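Local coordinates for ribose-phosphate pyrophosphokinase (Mycobacterium smegmatis, PDB 5MP7), which probably makes phosphoribosyl pyrophosphate by transferring the pyrophosphoryl group of ATP to the 1-hydroxyl of ribose 5-phosphate, using magnesium, at residues I80-L85 with K91-I96. Sequence-based numbering, arbitrary orientation.
Sequences IMIDAL and KRITAI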
ATOM      1  N   ILE A  80      44.605   1.969  27.962  1.00 22.89           N
ATOM      2  CA  ILE A  80      43.420   1.720  28.801  1.00 24.57           C
ATOM      3  C   ILE A  80      43.775   0.875  30.045  1.00 26.00           C
ATOM      4  O   ILE A  80      43.353   1.193  31.131  1.00 23.83           O
ATOM      5  CB  ILE A  80      42.289   1.111  27.986  1.00 24.26           C
ATOM      6  CG1 ILE A  80      41.682   2.194  27.122  1.00 27.04           C
ATOM      7  CG2 ILE A  80      41.181   0.559  28.844  1.00 25.17           C
ATOM      8  CD1 ILE A  80      40.943   1.644  25.908  1.00 29.70           C
ATOM      9  N   MET A  81      44.600  -0.151  29.874  1.00 27.84           N
ATOM     10  CA  MET A  81      45.075  -0.957  30.990  1.00 28.72           C
ATOM     11  C   MET A  81      45.905  -0.150  31.966  1.00 25.06           C
ATOM     12  O   MET A  81      45.812  -0.340  33.176  1.00 24.17           O
ATOM     13  CB  MET A  81      45.919  -2.144  30.496  1.00 31.67           C
ATOM     14  CG  MET A  81      45.061  -3.284  29.986  1.00 38.47           C
ATOM     15  SD  MET A  81      45.904  -4.586  29.046  1.00 47.33           S
ATOM     16  CE  MET A  81      46.620  -5.520  30.365  1.00 44.56           C
ATOM     17  N   ILE A  82      46.758   0.715  31.453  1.00 22.98           N
ATOM     18  CA  ILE A  82      47.558   1.574  32.314  1.00 24.62           C
ATOM     19  C   ILE A  82      46.685   2.569  33.121  1.00 24.99           C
ATOM     20  O   ILE A  82      46.941   2.755  34.298  1.00 24.47           O
ATOM     21  CB  ILE A  82      48.667   2.273  31.501  1.00 25.88           C
ATOM     22  CG1 ILE A  82      49.691   1.239  31.068  1.00 23.89           C
ATOM     23  CG2 ILE A  82      49.369   3.355  32.321  1.00 25.77           C
ATOM     24  CD1 ILE A  82      50.522   1.663  29.907  1.00 24.26           C
ATOM     25  N   ASP A  83      45.655   3.158  32.493  1.00 26.50           N
ATOM     26  CA  ASP A  83      44.649   3.994  33.183  1.00 26.95           C
ATOM     27  C   ASP A  83      43.994   3.240  34.321  1.00 23.70           C
ATOM     28  O   ASP A  83      43.787   3.771  35.413  1.00 20.72           O
ATOM     29  CB  ASP A  83      43.575   4.507  32.173  1.00 30.96           C
ATOM     30  CG  ASP A  83      42.363   5.368  32.845  1.00 37.67           C
ATOM     31  OD1 ASP A  83      41.460   4.797  33.534  1.00 40.09           O
ATOM     32  OD2 ASP A  83      42.265   6.613  32.638  1.00 43.75           O
ATOM     33  N   ALA A  84      43.603   2.008  34.050  1.00 22.39           N
ATOM     34  CA  ALA A  84      42.933   1.211  35.053  1.00 22.81           C
ATOM     35  C   ALA A  84      43.835   0.892  36.242  1.00 23.13           C
ATOM     36  O   ALA A  84      43.392   0.904  37.381  1.00 23.09           O
ATOM     37  CB  ALA A  84      42.386  -0.060  34.425  1.00 24.84           C
ATOM     38  N   LEU A  85      45.103   0.609  35.983  1.00 24.21           N
ATOM     39  CA  LEU A  85      46.046   0.363  37.062  1.00 24.62           C
ATOM     40  C   LEU A  85      46.330   1.632  37.845  1.00 25.94           C
ATOM     41  O   LEU A  85      46.501   1.595  39.060  1.00 23.94           O
ATOM     42  CB  LEU A  85      47.369  -0.169  36.524  1.00 26.50           C
ATOM     43  CG  LEU A  85      47.315  -1.578  35.954  1.00 27.83           C
ATOM     44  CD1 LEU A  85      48.535  -1.841  35.085  1.00 30.78           C
ATOM     45  CD2 LEU A  85      47.238  -2.635  37.032  1.00 28.77           C
ATOM     46  N   LYS A  91      51.219   0.677  42.562  1.00 33.70           N
ATOM     47  CA  LYS A  91      52.309   1.466  43.126  1.00 35.18           C
ATOM     48  C   LYS A  91      53.246   1.978  42.027  1.00 35.26           C
ATOM     49  O   LYS A  91      53.540   3.150  41.966  1.00 35.34           O
ATOM     50  CB  LYS A  91      53.056   0.612  44.167  1.00 37.15           C
ATOM     51  CG  LYS A  91      54.031   1.376  45.008  1.00 42.49           C
ATOM     52  CD  LYS A  91      54.558   0.504  46.118  1.00 47.45           C
ATOM     53  CE  LYS A  91      53.716   0.509  47.375  1.00 51.01           C
ATOM     54  NZ  LYS A  91      54.004  -0.776  48.066  1.00 52.25           N
ATOM     55  N   ARG A  92      53.652   1.093  41.126  1.00 36.83           N
ATOM     56  CA  ARG A  92      54.568   1.393  40.024  1.00 36.59           C
ATOM     57  C   ARG A  92      54.047   0.702  38.760  1.00 33.67           C
ATOM     58  O   ARG A  92      53.663  -0.463  38.820  1.00 31.33           O
ATOM     59  CB  ARG A  92      55.923   0.805  40.359  1.00 40.84           C
ATOM     60  CG  ARG A  92      56.818   1.698  41.173  1.00 46.67           C
ATOM     61  CD  ARG A  92      57.983   0.901  41.806  1.00 49.81           C
ATOM     62  NE  ARG A  92      58.222   1.429  43.150  1.00 61.17           N
ATOM     63  CZ  ARG A  92      58.067   0.795  44.323  1.00 69.24           C
ATOM     64  NH1 ARG A  92      57.722  -0.484  44.408  1.00 66.66           N
ATOM     65  NH2 ARG A  92      58.307   1.469  45.461  1.00 83.33           N
ATOM     66  N   ILE A  93      54.067   1.397  37.625  1.00 29.43           N
ATOM     67  CA  ILE A  93      53.609   0.848  36.351  1.00 25.26           C
ATOM     68  C   ILE A  93      54.715   0.932  35.300  1.00 24.99           C
ATOM     69  O   ILE A  93      55.172   2.010  34.954  1.00 25.01           O
ATOM     70  CB  ILE A  93      52.378   1.598  35.834  1.00 23.93           C
ATOM     71  CG1 ILE A  93      51.306   1.566  36.890  1.00 23.48           C
ATOM     72  CG2 ILE A  93      51.842   0.946  34.553  1.00 23.54           C
ATOM     73  CD1 ILE A  93      50.180   2.521  36.616  1.00 24.32           C
ATOM     74  N   THR A  94      55.139  -0.208  34.786  1.00 23.34           N
ATOM     75  CA  THR A  94      56.082  -0.249  33.695  1.00 24.71           C
ATOM     76  C   THR A  94      55.378  -0.767  32.427  1.00 25.06           C
ATOM     77  O   THR A  94      54.782  -1.807  32.454  1.00 28.39           O
ATOM     78  CB  THR A  94      57.252  -1.185  34.036  1.00 26.09           C
ATOM     79  OG1 THR A  94      57.886  -0.766  35.261  1.00 23.22           O
ATOM     80  CG2 THR A  94      58.257  -1.198  32.922  1.00 26.76           C
ATOM     81  N   ALA A  95      55.434  -0.022  31.342  1.00 23.22           N
ATOM     82  CA  ALA A  95      54.919  -0.453  30.063  1.00 24.78           C
ATOM     83  C   ALA A  95      56.028  -1.157  29.288  1.00 28.36           C
ATOM     84  O   ALA A  95      57.148  -0.656  29.160  1.00 29.27           O
ATOM     85  CB  ALA A  95      54.433   0.728  29.264  1.00 25.54           C
ATOM     86  N   ILE A  96      55.726  -2.329  28.771  1.00 29.00           N
ATOM     87  CA  ILE A  96      56.666  -3.073  27.968  1.00 29.13           C
ATOM     88  C   ILE A  96      56.135  -3.096  26.538  1.00 28.16           C
ATOM     89  O   ILE A  96      55.054  -3.602  26.280  1.00 25.25           O
ATOM     90  CB  ILE A  96      56.796  -4.489  28.504  1.00 29.93           C
ATOM     91  CG1 ILE A  96      57.456  -4.445  29.864  1.00 30.19           C
ATOM     92  CG2 ILE A  96      57.642  -5.328  27.574  1.00 32.84           C
ATOM     93  CD1 ILE A  96      57.264  -5.734  30.602  1.00 32.37           C
TER
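Ile82 and Leu85 meet Ile93 and Ala95 chiefly through aliphatic side chains, and no flat side-chain group lies between them. The guanidinium beside this contact, that of Arg92, has Lys91 CG over the centre of one face, 4.1 Å above its plane. Its NH1 forms a salt bridge with Asp60.

The contact belongs to a beta-alpha-beta crossover in the PRTase-like N-terminal domain. Helix 71-87 links strands 60-64 and 92-97, which are parallel neighbours in one sheet, and here it packs on the second of them. Helix 80-85 and strand 92-96 run nearly antiparallel, at 172°, with axes 9.7 Å apart at closest approach.

Ile93 is the centre of the contact and meets both helix residues. Its CG2 sits against both branches of Ile82, 4.1 Å from Ile82 CG1 and equally far from Ile82 CG2. The two isoleucine side chains cross at a slant. Ile82 CG1 is turned anti to its own carbonyl carbon (chi1 -69°). The extended chi2 then carries CD1 on along the strand to Ala95, where it lies 4.1 Å from Ala95 CB.

Leu85 uses its CB here, 3.9 Å from Ile93 CD1. The Leu85 side chain also packs on Ala61 and Val63 of the preceding strand and on Phe15. The helix therefore spans both strands it connects. On another side of the helix, Asp83 OD1 accepts a hydrogen bond from Ile115 N of a neighbouring subunit.

No hydrogen bond joins the two segments. The Ile93 CD1 methyl also rests beside the helix backbone, 4.0 Å from Ile82 O.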